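RimK-related lysine biosynthesis protein (Thermococcus kodakarensis, PDB 5K2M) probably acts as an ATP- and magnesium-dependent ligase of the RimK family, LysX subfamily, in amino-acid biosynthesis. Local coordinates at residues Ile185-Asn190 with Thr194-Gly199; Phe125-Arg130 with Glu241-Met246; Glu211-Lys216 with Ile228-Ser233. One frame throughout, in Å; residues are numbered along the deposited sequence.

Interaction 1. Residues Ile185-Asn190 with Thr194-Gly199; sequences IYRYSN and TNTARG. With ADP (adenosine-5'-diphosphate), chain O.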
loop_
_atom_site.group_PDB
_atom_site.type_symbol
_atom_site.label_atom_id
_atom_site.label_comp_id
_atom_site.label_asym_id
_atom_site.label_seq_id
_atom_site.Cartn_x
_atom_site.Cartn_y
_atom_site.Cartn_z
ATOM N N ILE A 185 -8.158 22.728 -58.201
ATOM C CA ILE A 185 -8.846 23.984 -58.498
ATOM C C ILE A 185 -7.923 25.173 -58.274
ATOM O O ILE A 185 -6.938 25.073 -57.535
ATOM C CB ILE A 185 -10.074 24.200 -57.594
ATOM C CG1 ILE A 185 -9.672 24.173 -56.102
ATOM C CG2 ILE A 185 -11.124 23.144 -57.875
ATOM C CD1 ILE A 185 -10.731 24.711 -55.158
ATOM N N TYR A 186 -8.239 26.288 -58.927
ATOM C CA TYR A 186 -7.705 27.569 -58.527
ATOM C C TYR A 186 -8.682 28.132 -57.492
ATOM O O TYR A 186 -9.882 27.865 -57.572
ATOM C CB TYR A 186 -7.580 28.521 -59.716
ATOM C CG TYR A 186 -6.605 28.059 -60.784
ATOM C CD1 TYR A 186 -5.235 28.080 -60.556
ATOM C CD2 TYR A 186 -7.057 27.617 -62.034
ATOM C CE1 TYR A 186 -4.343 27.654 -61.533
ATOM C CE2 TYR A 186 -6.176 27.189 -63.011
ATOM C CZ TYR A 186 -4.823 27.214 -62.756
ATOM O OH TYR A 186 -3.944 26.797 -63.716
ATOM N N ARG A 187 -8.158 28.863 -56.511
ATOM C CA ARG A 187 -8.965 29.673 -55.604
ATOM C C ARG A 187 -8.627 31.145 -55.852
ATOM O O ARG A 187 -7.548 31.599 -55.476
ATOM C CB ARG A 187 -8.685 29.302 -54.145
ATOM C CG ARG A 187 -9.076 27.880 -53.765
ATOM C CD ARG A 187 -8.822 27.581 -52.296
ATOM N NE ARG A 187 -7.395 27.541 -51.974
ATOM C CZ ARG A 187 -6.875 27.011 -50.863
ATOM N NH1 ARG A 187 -7.640 26.452 -49.931
ATOM N NH2 ARG A 187 -5.564 27.021 -50.692
ATOM N N TYR A 188 -9.543 31.869 -56.501
ATOM C CA TYR A 188 -9.353 33.277 -56.864
ATOM C C TYR A 188 -9.844 34.218 -55.764
ATOM O O TYR A 188 -10.868 33.970 -55.134
ATOM C CB TYR A 188 -10.116 33.618 -58.161
ATOM C CG TYR A 188 -9.487 33.088 -59.437
ATOM C CD1 TYR A 188 -8.496 33.806 -60.096
ATOM C CD2 TYR A 188 -9.886 31.869 -59.985
ATOM C CE1 TYR A 188 -7.915 33.326 -61.261
ATOM C CE2 TYR A 188 -9.308 31.381 -61.149
ATOM C CZ TYR A 188 -8.326 32.118 -61.783
ATOM O OH TYR A 188 -7.752 31.651 -62.936
ATOM N N SER A 189 -9.130 35.322 -55.577
ATOM C CA SER A 189 -9.556 36.369 -54.651
ATOM C C SER A 189 -8.829 37.655 -54.993
ATOM O O SER A 189 -7.710 37.627 -55.490
ATOM C CB SER A 189 -9.258 35.972 -53.198
ATOM O OG SER A 189 -9.659 36.979 -52.282
ATOM N N ASN A 190 -9.471 38.786 -54.742
ATOM C CA ASN A 190 -8.757 40.055 -54.804
ATOM C C ASN A 190 -8.086 40.405 -53.471
ATOM O O ASN A 190 -7.421 41.418 -53.372
ATOM C CB ASN A 190 -9.625 41.203 -55.352
ATOM C CG ASN A 190 -11.030 41.215 -54.788
ATOM O OD1 ASN A 190 -11.997 41.473 -55.517
ATOM N ND2 ASN A 190 -11.158 40.942 -53.486
ATOM N N THR A 194 -6.683 33.589 -50.025
ATOM C CA THR A 194 -7.631 33.054 -51.011
ATOM C C THR A 194 -8.569 31.940 -50.531
ATOM O O THR A 194 -9.293 31.390 -51.344
ATOM C CB THR A 194 -6.867 32.452 -52.213
ATOM O OG1 THR A 194 -5.981 31.431 -51.738
ATOM C CG2 THR A 194 -6.071 33.513 -52.946
ATOM N N ASN A 195 -8.570 31.582 -49.248
ATOM C CA ASN A 195 -9.359 30.410 -48.810
ATOM C C ASN A 195 -10.816 30.602 -49.245
ATOM O O ASN A 195 -11.336 31.724 -49.169
ATOM C CB ASN A 195 -9.363 30.211 -47.286
ATOM C CG ASN A 195 -7.994 29.907 -46.698
ATOM O OD1 ASN A 195 -7.700 28.774 -46.276
ATOM N ND2 ASN A 195 -7.187 30.923 -46.588
ATOM N N THR A 196 -11.473 29.522 -49.675
ATOM C CA THR A 196 -12.912 29.566 -49.960
ATOM C C THR A 196 -13.705 29.873 -48.683
ATOM O O THR A 196 -14.758 30.504 -48.746
ATOM C CB THR A 196 -13.439 28.253 -50.565
ATOM O OG1 THR A 196 -13.211 27.180 -49.645
ATOM C CG2 THR A 196 -12.744 27.941 -51.893
ATOM N N ALA A 197 -13.193 29.444 -47.526
ATOM C CA ALA A 197 -13.786 29.815 -46.241
ATOM C C ALA A 197 -13.837 31.335 -46.031
ATOM O O ALA A 197 -14.633 31.810 -45.223
ATOM C CB ALA A 197 -13.033 29.159 -45.084
ATOM N N ARG A 198 -12.985 32.086 -46.737
ATOM C CA ARG A 198 -12.961 33.547 -46.628
ATOM C C ARG A 198 -13.475 34.263 -47.882
ATOM O O ARG A 198 -13.264 35.471 -48.028
ATOM C CB ARG A 198 -11.543 34.023 -46.288
ATOM C CG ARG A 198 -11.077 33.563 -44.918
ATOM C CD ARG A 198 -9.817 34.283 -44.465
ATOM N NE ARG A 198 -10.119 35.632 -43.982
ATOM C CZ ARG A 198 -9.426 36.299 -43.057
ATOM N NH1 ARG A 198 -8.354 35.767 -42.469
ATOM N NH2 ARG A 198 -9.817 37.519 -42.704
ATOM N N GLY A 199 -14.161 33.532 -48.763
ATOM C CA GLY A 199 -14.732 34.112 -49.982
ATOM C C GLY A 199 -14.028 33.695 -51.259
ATOM O O GLY A 199 -14.480 34.028 -52.353
HETATM P PB ADP O . -4.548 27.934 -43.732
HETATM O O1B ADP O . -5.253 27.851 -45.058
HETATM O O2B ADP O . -5.169 28.908 -42.760
HETATM O O3B ADP O . -4.258 26.611 -43.067
HETATM P PA ADP O . -2.401 28.818 -45.462
HETATM O O1A ADP O . -2.939 27.853 -46.500
HETATM O O2A ADP O . -0.921 28.795 -45.261
HETATM O O3A ADP O . -3.114 28.622 -44.037
HETATM O "O5'" ADP O . -2.826 30.314 -45.853
HETATM C "C5'" ADP O . -4.128 30.621 -46.297
HETATM C "C4'" ADP O . -4.058 31.391 -47.605
HETATM O "O4'" ADP O . -3.330 32.608 -47.404
HETATM C "C3'" ADP O . -3.367 30.661 -48.747
HETATM O "O3'" ADP O . -4.288 29.857 -49.501
HETATM C "C2'" ADP O . -2.815 31.820 -49.555
HETATM O "O2'" ADP O . -3.798 32.387 -50.419
HETATM C "C1'" ADP O . -2.485 32.867 -48.518
HETATM N N9 ADP O . -1.081 32.744 -48.100
HETATM C C8 ADP O . -0.611 32.004 -47.074
HETATM N N7 ADP O . 0.727 32.094 -46.970
HETATM C C5 ADP O . 1.129 32.903 -47.967
HETATM C C6 ADP O . 2.408 33.441 -48.426
HETATM N N6 ADP O . 3.555 33.111 -47.794
HETATM N N1 ADP O . 2.388 34.262 -49.495
HETATM C C2 ADP O . 1.257 34.595 -50.132
HETATM N N3 ADP O . 0.054 34.149 -49.774
HETATM C C4 ADP O . -0.066 33.322 -48.714
#
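Where strand 180-188 runs out, S189 comes back alongside T194, their CA atoms 5.3 Å apart, and the 194-199 loop then folds over the strand end, with a short 3-10 segment at residues 196-197. T194 fits into the bend: its CB sits 3.4 Å from R187 O, and its CG2 meets the CB of S189 at 4.0 Å. The hydroxyl of S189, anti to its own backbone N (chi1 180°), bonds to the backbone N of H191 instead, which leaves CB as the part of the serine that meets T194.

The side chain of R187 runs nearly perpendicular to that of T194, and the aliphatic part of the arginine is lined by T196, whose CG2 lies 4.0 Å from R187 CD. Further out the arginine chain bends at chi3 (-68°), and CA of N195 lies over one face of the guanidinium. This strand-to-loop transition belongs to the C-terminal antiparallel sheet of the ATP-grasp domain, and it forms one side of the nucleotide pocket. T194 holds the ribose from two points: its backbone N donates to ADP O2' (3.2 Å, at an angle of 150°), while the same O2' donates to T194 OG1 at 2.7 Å. Because OG1 accepts from the ribose, its bond to D171 OD1 is consistent with the threonine hydroxyl being the donor there, which would fix its rotation.

The charged end of R187 lies beside the ribose hydroxyl, NH2 3.3 Å from ADP O3'. NH2 also forms a salt bridge with D171 and bonds to D229, a magnesium ligand; these two carboxylates probably fix where NH2 sits. On the loop side, T196 OG1 is hydrogen-bonded to a modified side chain on the chain of another protein.

Interaction 2. Residues Phe125-Arg130 with Glu241-Met246; sequences FGSWGR and EVNPNM. With MG (magnesium ion), chain R; MG (magnesium ion), chain Q; ADP (adenosine-5'-diphosphate), chain O; PO4 (phosphate ion), chain P.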
loop_
_atom_site.group_PDB
_atom_site.type_symbol
_atom_site.label_atom_id
_atom_site.label_comp_id
_atom_site.label_asym_id
_atom_site.label_seq_id
_atom_site.Cartn_x
_atom_site.Cartn_y
_atom_site.Cartn_z
ATOM N N PHE A 125 -1.198 25.711 -36.099
ATOM C CA PHE A 125 -2.289 24.737 -36.078
ATOM C C PHE A 125 -3.562 25.225 -36.757
ATOM O O PHE A 125 -4.576 24.520 -36.754
ATOM C CB PHE A 125 -2.608 24.342 -34.634
ATOM C CG PHE A 125 -3.126 25.468 -33.810
ATOM C CD1 PHE A 125 -2.249 26.302 -33.128
ATOM C CD2 PHE A 125 -4.482 25.718 -33.731
ATOM C CE1 PHE A 125 -2.717 27.357 -32.384
ATOM C CE2 PHE A 125 -4.963 26.765 -32.972
ATOM C CZ PHE A 125 -4.083 27.588 -32.296
ATOM N N GLY A 126 -3.524 26.409 -37.343
ATOM C CA GLY A 126 -4.721 27.005 -37.912
ATOM C C GLY A 126 -5.185 26.428 -39.242
ATOM O O GLY A 126 -4.529 25.572 -39.825
ATOM N N SER A 127 -6.347 26.913 -39.679
ATOM C CA SER A 127 -6.944 26.616 -40.974
ATOM C C SER A 127 -7.854 27.786 -41.392
ATOM O O SER A 127 -8.064 28.732 -40.620
ATOM C CB SER A 127 -7.759 25.316 -40.890
ATOM O OG SER A 127 -8.163 24.847 -42.172
ATOM N N TRP A 128 -8.400 27.701 -42.607
ATOM C CA TRP A 128 -9.336 28.700 -43.146
ATOM C C TRP A 128 -8.764 30.124 -43.258
ATOM O O TRP A 128 -9.524 31.086 -43.303
ATOM C CB TRP A 128 -10.635 28.750 -42.304
ATOM C CG TRP A 128 -11.470 27.514 -42.330
ATOM C CD1 TRP A 128 -11.343 26.454 -43.177
ATOM C CD2 TRP A 128 -12.605 27.233 -41.499
ATOM N NE1 TRP A 128 -12.318 25.519 -42.916
ATOM C CE2 TRP A 128 -13.109 25.971 -41.891
ATOM C CE3 TRP A 128 -13.247 27.925 -40.463
ATOM C CZ2 TRP A 128 -14.218 25.375 -41.277
ATOM C CZ3 TRP A 128 -14.353 27.335 -39.851
ATOM C CH2 TRP A 128 -14.828 26.067 -40.267
ATOM N N GLY A 129 -7.443 30.266 -43.295
ATOM C CA GLY A 129 -6.812 31.589 -43.321
ATOM C C GLY A 129 -6.850 32.381 -42.018
ATOM O O GLY A 129 -6.570 33.588 -42.011
ATOM N N ARG A 130 -7.165 31.695 -40.922
ATOM C CA ARG A 130 -7.267 32.279 -39.582
ATOM C C ARG A 130 -5.927 32.837 -39.083
ATOM O O ARG A 130 -4.897 32.136 -39.123
ATOM C CB ARG A 130 -7.748 31.181 -38.616
ATOM C CG ARG A 130 -7.859 31.560 -37.144
ATOM C CD ARG A 130 -8.522 30.448 -36.333
ATOM N NE ARG A 130 -9.696 29.911 -37.024
ATOM C CZ ARG A 130 -9.835 28.662 -37.473
ATOM N NH1 ARG A 130 -8.889 27.747 -37.289
ATOM N NH2 ARG A 130 -10.949 28.324 -38.116
ATOM N N GLU A 241 1.274 24.193 -47.941
ATOM C CA GLU A 241 0.637 23.526 -46.838
ATOM C C GLU A 241 -0.047 22.254 -47.313
ATOM O O GLU A 241 -0.392 22.144 -48.480
ATOM C CB GLU A 241 -0.426 24.479 -46.318
ATOM C CG GLU A 241 -1.050 24.031 -45.045
ATOM C CD GLU A 241 -2.464 24.502 -44.867
ATOM O OE1 GLU A 241 -3.128 24.989 -45.812
ATOM O OE2 GLU A 241 -2.920 24.327 -43.740
ATOM N N VAL A 242 -0.251 21.312 -46.400
ATOM C CA VAL A 242 -1.114 20.149 -46.633
ATOM C C VAL A 242 -2.168 20.118 -45.515
ATOM O O VAL A 242 -1.929 20.653 -44.441
ATOM C CB VAL A 242 -0.297 18.838 -46.693
ATOM C CG1 VAL A 242 0.695 18.882 -47.857
ATOM C CG2 VAL A 242 0.454 18.591 -45.395
ATOM N N ASN A 243 -3.328 19.514 -45.777
ATOM C CA ASN A 243 -4.463 19.545 -44.844
ATOM C C ASN A 243 -5.087 18.162 -44.696
ATOM O O ASN A 243 -5.556 17.607 -45.684
ATOM C CB ASN A 243 -5.524 20.494 -45.366
ATOM C CG ASN A 243 -5.064 21.931 -45.387
ATOM O OD1 ASN A 243 -5.103 22.624 -44.360
ATOM N ND2 ASN A 243 -4.647 22.408 -46.565
ATOM N N PRO A 244 -5.096 17.597 -43.473
ATOM C CA PRO A 244 -5.596 16.235 -43.251
ATOM C C PRO A 244 -7.096 16.054 -42.963
ATOM O O PRO A 244 -7.527 14.920 -42.759
ATOM C CB PRO A 244 -4.772 15.771 -42.055
ATOM C CG PRO A 244 -4.561 17.012 -41.265
ATOM C CD PRO A 244 -4.474 18.148 -42.255
ATOM N N ASN A 245 -7.889 17.117 -42.929
ATOM C CA ASN A 245 -9.356 16.968 -42.859
ATOM C C ASN A 245 -9.988 17.771 -43.978
ATOM O O ASN A 245 -10.715 18.730 -43.751
ATOM C CB ASN A 245 -9.924 17.395 -41.494
ATOM C CG ASN A 245 -11.396 16.960 -41.291
ATOM O OD1 ASN A 245 -11.973 16.212 -42.092
ATOM N ND2 ASN A 245 -12.003 17.435 -40.203
ATOM N N MET A 246 -9.679 17.363 -45.196
ATOM C CA MET A 246 -10.060 18.100 -46.404
ATOM C C MET A 246 -11.533 18.527 -46.483
ATOM O O MET A 246 -12.447 17.730 -46.261
ATOM C CB MET A 246 -9.711 17.261 -47.636
ATOM C CG MET A 246 -10.379 15.893 -47.687
ATOM S SD MET A 246 -10.052 14.964 -49.200
ATOM C CE MET A 246 -8.272 14.912 -49.169
HETATM MG MG MG R . -4.822 24.579 -43.949
HETATM MG MG MG Q . -4.527 26.599 -46.739
HETATM P PB ADP O . -4.548 27.934 -43.732
HETATM O O1B ADP O . -5.253 27.851 -45.058
HETATM O O2B ADP O . -5.169 28.908 -42.760
HETATM O O3B ADP O . -4.258 26.611 -43.067
HETATM P PA ADP O . -2.401 28.818 -45.462
HETATM O O1A ADP O . -2.939 27.853 -46.500
HETATM O O2A ADP O . -0.921 28.795 -45.261
HETATM O O3A ADP O . -3.114 28.622 -44.037
HETATM O "O5'" ADP O . -2.826 30.314 -45.853
HETATM C "C5'" ADP O . -4.128 30.621 -46.297
HETATM C "C4'" ADP O . -4.058 31.391 -47.605
HETATM O "O4'" ADP O . -3.330 32.608 -47.404
HETATM C "C3'" ADP O . -3.367 30.661 -48.747
HETATM O "O3'" ADP O . -4.288 29.857 -49.501
HETATM C "C2'" ADP O . -2.815 31.820 -49.555
HETATM O "O2'" ADP O . -3.798 32.387 -50.419
HETATM C "C1'" ADP O . -2.485 32.867 -48.518
HETATM N N9 ADP O . -1.081 32.744 -48.100
HETATM C C8 ADP O . -0.611 32.004 -47.074
HETATM N N7 ADP O . 0.727 32.094 -46.970
HETATM C C5 ADP O . 1.129 32.903 -47.967
HETATM C C6 ADP O . 2.408 33.441 -48.426
HETATM N N6 ADP O . 3.555 33.111 -47.794
HETATM N N1 ADP O . 2.388 34.262 -49.495
HETATM C C2 ADP O . 1.257 34.595 -50.132
HETATM N N3 ADP O . 0.054 34.149 -49.774
HETATM C C4 ADP O . -0.066 33.322 -48.714
HETATM P P PO4 P . -7.275 25.300 -45.551
HETATM O O1 PO4 P . -6.417 25.919 -46.629
HETATM O O2 PO4 P . -8.547 26.103 -45.322
HETATM O O3 PO4 P . -7.642 23.907 -45.999
HETATM O O4 PO4 P . -6.533 25.265 -44.249
HETATM O O HOH W 1 -4.843 23.883 -41.854
HETATM O O HOH W 2 -5.484 27.989 -48.076
#
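Two torsions bring S127 and N243 to the same phosphate oxygen, O4: the serine OG is anti to its backbone N (chi1 -169°), and the asparagine CG is anti to its carbonyl carbon (chi1 -66°). S127 OG and N243 OD1 stop 4.4 Å apart, and the two segments are joined through metal and phosphate.

OD1 of N243 binds the magnesium ion of chain R at 2.0 Å. E241, two residues earlier on the strand and extended beyond CG, chelates this ion with both carboxylate oxygens, OE2 at 1.9 Å and OE1 at a longer range. OE1 also bridges to the magnesium of chain Q, at 2.3 Å, while OE2 has a second partner in K83. N243 ND2 makes a weak bond to E241 OE1, tying the two metal ligands together. ADP O3B, phosphate O4 and a water complete the ion of chain R; that water donates to G126 O at 2.7 Å.

From the other side comes the loop at 125-130, consistent with the glycine-rich phosphate-binding loop of ATP-grasp enzymes. Its type I' turn from S127 to R130 turns backbone N-H groups toward the anions: G129 N donates to ADP O2B at 2.7 Å, and W128 N to phosphate O2, which also lies in the plane of the indole at its edge. S127 OG donates to phosphate O4 at 2.7 Å. The phosphate, probably taken up from the crystallisation liquor, lies next to the beta phosphate, consistent with the position of a transferred phosphoryl group.

The 125-130 loop joins strands 119-122 and 133-135 of one antiparallel sheet, whereas E241 and N243 belong to strand 236-243 at the margin of another, beside strand 225-233, with V242 and P244 packed on helix 74-80.

Interaction 3. Residues Glu211-Lys216 with Ile228-Ser233; sequences EELSVK and IDIFES. With MG (magnesium ion), chain Q; ADP (adenosine-5'-diphosphate), chain O.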
loop_
_atom_site.group_PDB
_atom_site.type_symbol
_atom_site.label_atom_id
_atom_site.label_comp_id
_atom_site.label_asym_id
_atom_site.label_seq_id
_atom_site.Cartn_x
_atom_site.Cartn_y
_atom_site.Cartn_z
ATOM N N GLU A 211 -0.194 18.417 -60.948
ATOM C CA GLU A 211 -0.475 17.008 -60.664
ATOM C C GLU A 211 0.761 16.291 -60.130
ATOM O O GLU A 211 0.698 15.624 -59.091
ATOM C CB GLU A 211 -1.021 16.275 -61.904
ATOM C CG GLU A 211 -1.089 14.760 -61.734
ATOM C CD GLU A 211 -1.884 14.053 -62.818
ATOM O OE1 GLU A 211 -2.471 14.736 -63.689
ATOM O OE2 GLU A 211 -1.909 12.801 -62.794
ATOM N N GLU A 212 1.871 16.433 -60.845
ATOM C CA GLU A 212 3.125 15.785 -60.468
ATOM C C GLU A 212 3.672 16.325 -59.163
ATOM O O GLU A 212 4.138 15.562 -58.324
ATOM C CB GLU A 212 4.168 15.963 -61.572
ATOM C CG GLU A 212 5.504 15.296 -61.285
ATOM C CD GLU A 212 6.522 15.509 -62.395
ATOM O OE1 GLU A 212 7.724 15.609 -62.067
ATOM O OE2 GLU A 212 6.129 15.585 -63.588
ATOM N N LEU A 213 3.637 17.640 -58.994
ATOM C CA LEU A 213 4.066 18.252 -57.732
ATOM C C LEU A 213 3.181 17.808 -56.559
ATOM O O LEU A 213 3.672 17.530 -55.460
ATOM C CB LEU A 213 4.043 19.780 -57.845
ATOM C CG LEU A 213 4.546 20.565 -56.632
ATOM C CD1 LEU A 213 6.006 20.233 -56.348
ATOM C CD2 LEU A 213 4.379 22.053 -56.889
ATOM N N SER A 214 1.879 17.744 -56.800
ATOM C CA SER A 214 0.924 17.302 -55.783
ATOM C C SER A 214 1.216 15.877 -55.307
ATOM O O SER A 214 1.217 15.615 -54.097
ATOM C CB SER A 214 -0.501 17.384 -56.315
ATOM O OG SER A 214 -0.860 18.732 -56.554
ATOM N N VAL A 215 1.475 14.968 -56.251
ATOM C CA VAL A 215 1.776 13.581 -55.903
ATOM C C VAL A 215 3.067 13.506 -55.079
ATOM O O VAL A 215 3.133 12.780 -54.091
ATOM C CB VAL A 215 1.873 12.664 -57.156
ATOM C CG1 VAL A 215 2.393 11.277 -56.791
ATOM C CG2 VAL A 215 0.515 12.523 -57.833
ATOM N N LYS A 216 4.082 14.263 -55.485
ATOM C CA LYS A 216 5.359 14.296 -54.764
ATOM C C LYS A 216 5.199 14.839 -53.347
ATOM O O LYS A 216 5.811 14.329 -52.415
ATOM C CB LYS A 216 6.403 15.124 -55.521
ATOM C CG LYS A 216 7.149 14.365 -56.612
ATOM C CD LYS A 216 7.940 15.335 -57.481
ATOM C CE LYS A 216 8.981 14.639 -58.348
ATOM N NZ LYS A 216 10.229 14.359 -57.576
ATOM N N ILE A 228 -3.862 19.657 -50.693
ATOM C CA ILE A 228 -2.584 20.318 -50.765
ATOM C C ILE A 228 -2.789 21.728 -51.311
ATOM O O ILE A 228 -3.592 21.920 -52.224
ATOM C CB ILE A 228 -1.639 19.507 -51.666
ATOM C CG1 ILE A 228 -1.554 18.068 -51.133
ATOM C CG2 ILE A 228 -0.258 20.166 -51.721
ATOM C CD1 ILE A 228 -1.042 17.063 -52.125
ATOM N N ASP A 229 -2.093 22.704 -50.719
ATOM C CA ASP A 229 -2.116 24.105 -51.174
ATOM C C ASP A 229 -0.819 24.474 -51.895
ATOM O O ASP A 229 0.258 24.364 -51.315
ATOM C CB ASP A 229 -2.249 25.064 -49.996
ATOM C CG ASP A 229 -3.552 24.901 -49.232
ATOM O OD1 ASP A 229 -4.196 23.839 -49.325
ATOM O OD2 ASP A 229 -3.917 25.856 -48.511
ATOM N N ILE A 230 -0.934 24.955 -53.131
ATOM C CA ILE A 230 0.225 25.273 -53.962
ATOM C C ILE A 230 0.174 26.747 -54.402
ATOM O O ILE A 230 -0.904 27.278 -54.659
ATOM C CB ILE A 230 0.283 24.317 -55.182
ATOM C CG1 ILE A 230 0.602 22.891 -54.715
ATOM C CG2 ILE A 230 1.317 24.771 -56.199
ATOM C CD1 ILE A 230 0.328 21.809 -55.747
ATOM N N PHE A 231 1.337 27.403 -54.457
ATOM C CA PHE A 231 1.442 28.781 -54.944
ATOM C C PHE A 231 2.202 28.854 -56.258
ATOM O O PHE A 231 3.246 28.220 -56.412
ATOM C CB PHE A 231 2.219 29.673 -53.973
ATOM C CG PHE A 231 1.633 29.782 -52.587
ATOM C CD1 PHE A 231 0.332 29.405 -52.305
ATOM C CD2 PHE A 231 2.412 30.313 -51.561
ATOM C CE1 PHE A 231 -0.179 29.542 -51.036
ATOM C CE2 PHE A 231 1.908 30.450 -50.283
ATOM C CZ PHE A 231 0.605 30.062 -50.018
ATOM N N GLU A 232 1.688 29.651 -57.189
ATOM C CA GLU A 232 2.456 30.061 -58.363
ATOM C C GLU A 232 3.269 31.290 -57.987
ATOM O O GLU A 232 2.743 32.212 -57.366
ATOM C CB GLU A 232 1.535 30.392 -59.542
ATOM C CG GLU A 232 0.698 29.208 -60.015
ATOM C CD GLU A 232 -0.555 29.626 -60.754
ATOM O OE1 GLU A 232 -1.499 30.138 -60.107
ATOM O OE2 GLU A 232 -0.601 29.434 -61.984
ATOM N N SER A 233 4.549 31.287 -58.349
ATOM C CA SER A 233 5.437 32.414 -58.101
ATOM C C SER A 233 6.392 32.563 -59.269
ATOM O O SER A 233 6.494 31.665 -60.106
ATOM C CB SER A 233 6.234 32.191 -56.817
ATOM O OG SER A 233 7.251 31.232 -57.017
HETATM MG MG MG Q . -4.527 26.599 -46.739
HETATM P PB ADP O . -4.548 27.934 -43.732
HETATM O O1B ADP O . -5.253 27.851 -45.058
HETATM O O2B ADP O . -5.169 28.908 -42.760
HETATM O O3B ADP O . -4.258 26.611 -43.067
HETATM P PA ADP O . -2.401 28.818 -45.462
HETATM O O1A ADP O . -2.939 27.853 -46.500
HETATM O O2A ADP O . -0.921 28.795 -45.261
HETATM O O3A ADP O . -3.114 28.622 -44.037
HETATM O "O5'" ADP O . -2.826 30.314 -45.853
HETATM C "C5'" ADP O . -4.128 30.621 -46.297
HETATM C "C4'" ADP O . -4.058 31.391 -47.605
HETATM O "O4'" ADP O . -3.330 32.608 -47.404
HETATM C "C3'" ADP O . -3.367 30.661 -48.747
HETATM O "O3'" ADP O . -4.288 29.857 -49.501
HETATM C "C2'" ADP O . -2.815 31.820 -49.555
HETATM O "O2'" ADP O . -3.798 32.387 -50.419
HETATM C "C1'" ADP O . -2.485 32.867 -48.518
HETATM N N9 ADP O . -1.081 32.744 -48.100
HETATM C C8 ADP O . -0.611 32.004 -47.074
HETATM N N7 ADP O . 0.727 32.094 -46.970
HETATM C C5 ADP O . 1.129 32.903 -47.967
HETATM C C6 ADP O . 2.408 33.441 -48.426
HETATM N N6 ADP O . 3.555 33.111 -47.794
HETATM N N1 ADP O . 2.388 34.262 -49.495
HETATM C C2 ADP O . 1.257 34.595 -50.132
HETATM N N3 ADP O . 0.054 34.149 -49.774
HETATM C C4 ADP O . -0.066 33.322 -48.714
HETATM O O HOH W 2 -5.484 27.989 -48.076
#
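L213 and S214 rest on I228 and I230 in the layer where helix 208-219 backs the C-terminal antiparallel sheet of the ATP-grasp domain. The axes of the two short segments pass 9.6 Å apart, with 131° between their directions.

I230 meets both helix residues by separate branches. Its CG2 touches L213 CD2 at 4.2 Å, the two side chains lying alongside and pointing opposite ways. With CG1 anti to the carbonyl carbon (chi1 -68°), the other branch carries CD1 to within 3.4 Å of S214 OG. That hydroxyl is held by S174 OG on the adjoining strand and by V210 O one helical turn back; the methyl lies against an oxygen already engaged. I228 ends on the backbone instead, its CD1 3.3 Å from S214 O.

Strand 225-233 thus turns its isoleucines to the helix, and D229 and F231, on its other face, meet the nucleotide and metal. In this ATP-grasp domain the strand therefore packs on a helix by one face and lines the nucleotide site with the other: helix behind, ADP and magnesium in front. D229 OD2 binds the magnesium ion of chain Q at 2.0 Å; OD1 pairs with R173, which would steady the carboxylate. F231 lies obliquely against the adenine, CE2 at 3.5 Å from ADP C5, and its CE1 reaches the sugar at C2' (3.8 Å). An alanine in place of F231 would take this ring from beside both base and ribose, and is likely to open a gap there that leaves the adenine freer to shift. The sugar is tied to the metal as well, since a water bound to the magnesium of chain Q lies 2.6 Å from ADP O3'.

In the fold
The three contacts surround one ADP, their centres 14 to 16 Å apart, and all belong to the ATP-grasp domain. Along the chain interaction 2 encloses the others, spanning from 125-130 to 241-246; interactions 1 and 3 follow one another inside it. All three reach the same five-stranded antiparallel sheet, through strands 180-188, 225-233 and 236-243, of which the last two are neighbours joined by the probable bond from D229 N to E241 O. Interaction 1 meets interaction 3 through R187 and D229, and interaction 2 where R198 probably bonds to G129 O. Ribose, adenine, phosphates and metals are therefore gripped by segments spread from residue 125 to residue 246 that come together round one pocket.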